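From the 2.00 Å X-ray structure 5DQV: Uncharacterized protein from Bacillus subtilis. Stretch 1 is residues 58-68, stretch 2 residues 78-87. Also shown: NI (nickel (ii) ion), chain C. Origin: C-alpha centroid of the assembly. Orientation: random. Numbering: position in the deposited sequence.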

# COMPACT_ATOMS: atom_id res chain seq x y z
N GLU A 58 20.08 -20.33 2.26
CA GLU A 58 20.36 -19.01 1.70
C GLU A 58 20.32 -19.02 0.17
O GLU A 58 19.79 -18.08 -0.43
CB GLU A 58 21.69 -18.50 2.18
CG GLU A 58 21.92 -17.07 1.85
CD GLU A 58 23.21 -16.56 2.38
OE1 GLU A 58 24.00 -17.32 3.02
OE2 GLU A 58 23.47 -15.39 2.09
N THR A 59 20.94 -20.01 -0.44
CA THR A 59 20.94 -20.18 -1.88
C THR A 59 19.55 -20.33 -2.46
O THR A 59 19.19 -19.59 -3.39
CB THR A 59 21.85 -21.33 -2.34
OG1 THR A 59 23.17 -21.08 -1.85
CG2 THR A 59 21.86 -21.40 -3.86
N ALA A 60 18.74 -21.22 -1.87
CA ALA A 60 17.35 -21.34 -2.28
C ALA A 60 16.55 -20.08 -2.11
O ALA A 60 15.78 -19.67 -3.01
CB ALA A 60 16.67 -22.54 -1.55
N ALA A 61 16.77 -19.40 -1.00
CA ALA A 61 16.06 -18.13 -0.77
C ALA A 61 16.43 -17.16 -1.86
O ALA A 61 15.58 -16.47 -2.42
CB ALA A 61 16.40 -17.56 0.62
N LEU A 62 17.73 -17.09 -2.16
CA LEU A 62 18.20 -16.10 -3.15
C LEU A 62 17.60 -16.36 -4.53
O LEU A 62 17.24 -15.42 -5.22
CB LEU A 62 19.69 -16.06 -3.20
CG LEU A 62 20.37 -15.41 -1.98
CD1 LEU A 62 21.88 -15.70 -2.01
CD2 LEU A 62 20.06 -13.85 -1.95
N VAL A 63 17.47 -17.63 -4.93
CA VAL A 63 16.98 -17.93 -6.30
C VAL A 63 15.52 -18.32 -6.38
O VAL A 63 15.03 -18.60 -7.48
CB VAL A 63 17.87 -19.00 -7.01
CG1 VAL A 63 19.38 -18.53 -7.01
CG2 VAL A 63 17.72 -20.41 -6.31
N HIS A 64 14.81 -18.24 -5.24
CA HIS A 64 13.46 -18.83 -5.12
C HIS A 64 12.48 -18.23 -6.13
O HIS A 64 11.57 -18.93 -6.58
CB HIS A 64 12.94 -18.75 -3.65
CG HIS A 64 12.17 -17.50 -3.30
ND1 HIS A 64 12.78 -16.36 -2.81
CD2 HIS A 64 10.84 -17.23 -3.30
CE1 HIS A 64 11.87 -15.42 -2.60
NE2 HIS A 64 10.68 -15.92 -2.89
N ASP A 65 12.70 -16.98 -6.55
CA ASP A 65 11.77 -16.26 -7.43
C ASP A 65 12.14 -16.28 -8.91
O ASP A 65 11.36 -15.76 -9.74
CB ASP A 65 11.82 -14.74 -7.12
CG ASP A 65 10.75 -14.26 -6.18
OD1 ASP A 65 10.03 -15.07 -5.52
OD2 ASP A 65 10.67 -13.00 -6.10
N LEU A 66 13.34 -16.76 -9.26
CA LEU A 66 13.91 -16.46 -10.57
C LEU A 66 13.09 -17.20 -11.65
O LEU A 66 13.07 -16.77 -12.78
CB LEU A 66 15.37 -16.85 -10.68
CG LEU A 66 16.42 -16.06 -9.87
CD1 LEU A 66 17.75 -16.66 -10.17
CD2 LEU A 66 16.38 -14.56 -10.24
N ILE A 67 12.47 -18.30 -11.25
CA ILE A 67 11.67 -19.12 -12.16
C ILE A 67 10.17 -18.89 -12.07
O ILE A 67 9.39 -19.56 -12.74
CB ILE A 67 11.98 -20.61 -11.98
CG1 ILE A 67 11.48 -21.17 -10.64
CG2 ILE A 67 13.48 -20.84 -12.09
CD1 ILE A 67 11.47 -22.75 -10.58
N ASP A 68 9.76 -17.94 -11.23
CA ASP A 68 8.36 -17.81 -10.84
C ASP A 68 7.62 -17.16 -12.02
O ASP A 68 8.12 -16.23 -12.68
CB ASP A 68 8.26 -17.03 -9.52
CG ASP A 68 6.82 -16.93 -8.95
OD1 ASP A 68 6.00 -16.21 -9.51
OD2 ASP A 68 6.55 -17.52 -7.90
N SER A 78 14.58 -20.24 -16.88
CA SER A 78 14.21 -21.63 -16.85
C SER A 78 14.97 -22.28 -15.72
O SER A 78 16.00 -21.76 -15.21
CB SER A 78 14.57 -22.30 -18.17
OG SER A 78 15.96 -22.43 -18.27
N VAL A 79 14.51 -23.45 -15.35
CA VAL A 79 15.15 -24.19 -14.28
C VAL A 79 16.57 -24.57 -14.69
O VAL A 79 17.52 -24.46 -13.87
CB VAL A 79 14.32 -25.44 -13.88
CG1 VAL A 79 15.14 -26.40 -12.98
CG2 VAL A 79 13.00 -25.01 -13.22
N SER A 80 16.75 -24.98 -15.94
CA SER A 80 18.12 -25.31 -16.41
C SER A 80 19.06 -24.12 -16.34
O SER A 80 20.24 -24.28 -16.02
CB SER A 80 18.13 -26.01 -17.78
OG SER A 80 17.99 -25.11 -18.84
N GLU A 81 18.56 -22.91 -16.57
CA GLU A 81 19.43 -21.74 -16.50
C GLU A 81 19.89 -21.50 -15.08
O GLU A 81 21.05 -21.17 -14.87
CB GLU A 81 18.69 -20.48 -17.05
CG GLU A 81 18.72 -20.43 -18.59
CD GLU A 81 17.65 -19.54 -19.23
OE1 GLU A 81 16.70 -19.08 -18.56
OE2 GLU A 81 17.71 -19.37 -20.43
N VAL A 82 18.98 -21.66 -14.11
CA VAL A 82 19.34 -21.53 -12.71
C VAL A 82 20.36 -22.60 -12.30
O VAL A 82 21.36 -22.29 -11.71
CB VAL A 82 18.09 -21.60 -11.81
CG1 VAL A 82 18.49 -21.58 -10.38
CG2 VAL A 82 17.14 -20.40 -12.13
N TYR A 83 20.05 -23.85 -12.61
CA TYR A 83 20.93 -24.97 -12.33
C TYR A 83 22.37 -24.74 -12.89
O TYR A 83 23.35 -24.85 -12.16
CB TYR A 83 20.34 -26.28 -12.90
CG TYR A 83 21.26 -27.46 -12.69
CD1 TYR A 83 21.23 -28.19 -11.50
CD2 TYR A 83 22.20 -27.83 -13.66
CE1 TYR A 83 22.06 -29.28 -11.31
CE2 TYR A 83 23.07 -28.91 -13.45
CZ TYR A 83 22.98 -29.61 -12.27
OH TYR A 83 23.81 -30.65 -12.05
N ASN A 84 22.46 -24.36 -14.16
CA ASN A 84 23.75 -24.19 -14.85
C ASN A 84 24.61 -23.10 -14.24
O ASN A 84 25.84 -23.25 -14.12
CB ASN A 84 23.53 -23.95 -16.34
CG ASN A 84 23.04 -25.21 -17.09
OD1 ASN A 84 23.11 -26.30 -16.57
ND2 ASN A 84 22.60 -25.03 -18.36
N GLN A 85 23.97 -22.02 -13.80
CA GLN A 85 24.70 -20.90 -13.23
C GLN A 85 25.22 -21.28 -11.88
O GLN A 85 26.37 -20.96 -11.51
CB GLN A 85 23.80 -19.66 -13.15
CG GLN A 85 24.50 -18.34 -12.91
CD GLN A 85 24.96 -17.64 -14.20
OE1 GLN A 85 25.10 -18.29 -15.24
NE2 GLN A 85 25.24 -16.34 -14.13
N LEU A 86 24.37 -21.93 -11.09
CA LEU A 86 24.85 -22.43 -9.78
C LEU A 86 26.08 -23.32 -9.91
O LEU A 86 27.06 -23.18 -9.15
CB LEU A 86 23.73 -23.19 -9.01
CG LEU A 86 22.54 -22.34 -8.59
CD1 LEU A 86 21.42 -23.27 -8.03
CD2 LEU A 86 23.02 -21.28 -7.58
N VAL A 87 26.03 -24.27 -10.84
CA VAL A 87 27.13 -25.22 -11.03
C VAL A 87 28.40 -24.49 -11.53
O VAL A 87 29.50 -24.78 -11.11
CB VAL A 87 26.69 -26.38 -12.01
CG1 VAL A 87 27.88 -27.19 -12.53
CG2 VAL A 87 25.69 -27.28 -11.28
NI NI C . 9.10 -14.70 -2.88

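Residues 58-63 are helical, continuing a helix that begins earlier in the chain, with regular bonds such as Leu-62 N to Glu-58 O (2.9 Å) and Val-63 N to Thr-59 O (3.0 Å). The chain then passes through two overlapping type I turns, Val-63 to Leu-66 and Asp-65 to Asp-68, closed by Leu-66 N to Val-63 O and Asp-68 N to Asp-65 O, both 3.1 Å. The second stretch is a helix from Val-79 onward with Ser-78 as its N-cap. Here the capping is reciprocal: Glu-81 N donates to Ser-78 OG (3.1 Å), while Ser-78 N donates to Glu-81 OE1 (2.9 Å). The two backbones converge toward this cap, the CA-CA separation falling from 9.1 Å at Thr-59 and Leu-86 through 7.7 Å at Val-63 and Val-82 to 5.9 Å at Ile-67 and Ser-78.

No hydrogen bond crosses between the stretches; the 293 Å² they bury rests largely on aliphatic packing. Val-82 and Ile-67 are at the centre of the contact. The CG2 of Val-82 lies 3.7 Å from Ile-67 CG2 and 4.2 Å from Leu-66 CB, and its CG1 lies 4.3 Å from Val-63 CB, so one residue, a single turn into its helix, meets both the helix and the turns of the first stretch. Ile-67, which has the largest covered area, also reaches Val-79, with CD1 3.8 Å from Val-79 CG2. Where the backbones are farther apart, the longer Leu-86 side chain still makes contact, its CD2 3.9 Å from Thr-59 CG2. Thr-59 OG1, meanwhile, is hydrogen-bonded elsewhere in the structure.

His-64 takes no part in this packing. Its ND1 donates to Ala-61 O (2.8 Å), which helps orient the imidazole, and its NE2 binds the nickel ion NI at 2.0 Å, alongside two ligand atoms from elsewhere in the structure.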